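Local coordinates for protein TRAP dicarboxylate transporter-DctP subunit (Marinobacter aquaeolei, PDB 4PFI) that probably binds a small organic solute in the periplasm, likely a carboxylate, and delivers it to a TRAP-type membrane transporter, at residues F118-E122 with R309-R313. Numbering follows the deposited sequence.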
loop_
_atom_site.group_PDB
_atom_site.type_symbol
_atom_site.label_atom_id
_atom_site.label_comp_id
_atom_site.label_asym_id
_atom_site.label_seq_id
_atom_site.Cartn_x
_atom_site.Cartn_y
_atom_site.Cartn_z
ATOM N N PHE A 118 10.036 -7.354 6.118
ATOM C CA PHE A 118 11.408 -7.724 5.739
ATOM C C PHE A 118 11.472 -8.734 4.592
ATOM O O PHE A 118 12.401 -9.514 4.515
ATOM C CB PHE A 118 12.170 -8.240 6.963
ATOM C CG PHE A 118 12.152 -7.269 8.116
ATOM C CD1 PHE A 118 12.875 -6.084 8.051
ATOM C CD2 PHE A 118 11.382 -7.514 9.248
ATOM C CE1 PHE A 118 12.832 -5.164 9.080
ATOM C CE2 PHE A 118 11.349 -6.590 10.290
ATOM C CZ PHE A 118 12.075 -5.412 10.196
ATOM N N LEU A 119 10.500 -8.698 3.688
ATOM C CA LEU A 119 10.422 -9.694 2.634
ATOM C C LEU A 119 10.931 -9.117 1.320
ATOM O O LEU A 119 11.950 -9.562 0.790
ATOM C CB LEU A 119 8.986 -10.182 2.454
ATOM C CG LEU A 119 8.812 -11.232 1.348
ATOM C CD1 LEU A 119 9.082 -12.622 1.896
ATOM C CD2 LEU A 119 7.425 -11.143 0.748
ATOM N N LEU A 120 10.204 -8.141 0.786
ATOM C CA LEU A 120 10.634 -7.445 -0.411
ATOM C C LEU A 120 11.984 -6.783 -0.148
ATOM O O LEU A 120 12.287 -6.427 0.984
ATOM C CB LEU A 120 9.620 -6.385 -0.787
ATOM C CG LEU A 120 8.388 -6.825 -1.562
ATOM C CD1 LEU A 120 7.752 -8.095 -0.990
ATOM C CD2 LEU A 120 7.395 -5.663 -1.568
ATOM N N PRO A 121 12.809 -6.627 -1.195
ATOM C CA PRO A 121 14.132 -6.010 -1.026
ATOM C C PRO A 121 14.041 -4.560 -0.491
ATOM O O PRO A 121 13.174 -3.802 -0.928
ATOM C CB PRO A 121 14.719 -6.049 -2.440
ATOM C CG PRO A 121 13.569 -6.257 -3.350
ATOM C CD PRO A 121 12.555 -7.030 -2.588
ATOM N N GLU A 122 14.911 -4.219 0.463
ATOM C CA GLU A 122 15.001 -2.890 1.071
ATOM C C GLU A 122 15.344 -1.833 0.048
ATOM O O GLU A 122 14.698 -0.787 -0.030
ATOM C CB GLU A 122 16.144 -2.847 2.087
ATOM C CG GLU A 122 16.092 -3.875 3.164
ATOM C CD GLU A 122 17.326 -3.826 4.043
ATOM O OE1 GLU A 122 18.235 -3.007 3.757
ATOM O OE2 GLU A 122 17.384 -4.605 5.022
ATOM N N ARG A 309 16.742 -4.024 13.430
ATOM C CA ARG A 309 15.914 -4.519 12.346
ATOM C C ARG A 309 16.029 -6.030 12.252
ATOM O O ARG A 309 15.033 -6.732 12.063
ATOM C CB ARG A 309 16.311 -3.869 11.026
ATOM C CG ARG A 309 16.020 -2.381 11.041
ATOM C CD ARG A 309 16.343 -1.675 9.731
ATOM N NE ARG A 309 15.414 -2.057 8.671
ATOM C CZ ARG A 309 15.756 -2.711 7.572
ATOM N NH1 ARG A 309 17.022 -3.061 7.358
ATOM N NH2 ARG A 309 14.831 -3.009 6.674
ATOM N N ALA A 310 17.261 -6.518 12.388
ATOM C CA ALA A 310 17.555 -7.936 12.270
ATOM C C ALA A 310 16.786 -8.707 13.336
ATOM O O ALA A 310 16.300 -9.798 13.075
ATOM C CB ALA A 310 19.040 -8.182 12.397
ATOM N N ALA A 311 16.647 -8.123 14.520
ATOM C CA ALA A 311 15.904 -8.766 15.592
ATOM C C ALA A 311 14.395 -8.893 15.258
ATOM O O ALA A 311 13.751 -9.896 15.592
ATOM C CB ALA A 311 16.121 -8.023 16.927
ATOM N N PHE A 312 13.840 -7.884 14.595
ATOM C CA PHE A 312 12.435 -7.899 14.215
ATOM C C PHE A 312 12.229 -8.877 13.081
ATOM O O PHE A 312 11.187 -9.520 12.994
ATOM C CB PHE A 312 11.959 -6.510 13.774
ATOM C CG PHE A 312 11.594 -5.592 14.902
ATOM C CD1 PHE A 312 10.450 -5.817 15.652
ATOM C CD2 PHE A 312 12.344 -4.456 15.172
ATOM C CE1 PHE A 312 10.095 -4.954 16.679
ATOM C CE2 PHE A 312 11.975 -3.580 16.220
ATOM C CZ PHE A 312 10.862 -3.834 16.963
ATOM N N ARG A 313 13.208 -8.957 12.186
ATOM C CA ARG A 313 13.143 -9.900 11.069
ATOM C C ARG A 313 12.995 -11.325 11.628
ATOM O O ARG A 313 12.062 -12.069 11.270
ATOM C CB ARG A 313 14.400 -9.786 10.203
ATOM C CG ARG A 313 14.242 -10.294 8.764
ATOM C CD ARG A 313 15.562 -10.160 7.973
ATOM N NE ARG A 313 16.293 -8.937 8.353
ATOM C CZ ARG A 313 16.518 -7.879 7.562
ATOM N NH1 ARG A 313 16.097 -7.868 6.286
ATOM N NH2 ARG A 313 17.186 -6.831 8.046
HETATM O O HOH W 1 15.176 -9.555 4.193
HETATM O O HOH W 2 14.702 -6.326 4.579
#
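F118 reaches from the loop ahead of helix 124-132 and lays its ring against helix 306-316; its CB sits 3.4 Å from R313 CG. Outward from there, CG of the ring lies under the CB and CG of R313, and that arginine's CB makes a CH-pi contact over the ring face. CD2 meets the helix backbone at R313 CA, CE2 touches F312 CB at 3.5 Å, and CZ stops 3.7 Å from R309 O, a carbonyl already bonded to R313 N one helical turn on. Back along the other side, F118 CE1 and CD1 pass R309 NH2, which approaches in the plane of the ring at its edge, 3.8 Å from F118 CE1. A bend at chi3 (-36°) turns the R313 guanidinium so that one of its faces meets the ring's rim at CD1, the two planes tilted against each other.

E122 closes the polar side. Its chain, extended beyond CG, carries OE2 to R309 NH1 at 2.8 Å, a nearly straight bond (168°) in the guanidinium plane but arriving from above the carboxylate, the two planes standing 75° apart; NH2 adds a weak second bond to the same oxygen. R313 NH1 makes a long salt bridge to OE2, supplemented by one water joining the two, weakly held at the arginine, and a second water links NH1 to F118 O.

R309 has further partners: NE and NH2 donate to the carbonyls of A240 and R241, and NH1 also forms a salt bridge with E306. The contact thus joins a loop and a helix far apart in sequence through a buried phenyl ring beside a salt-bridge network. With R309 bonded to OE2 and R313 at longer range, E122 is probably kept ionised.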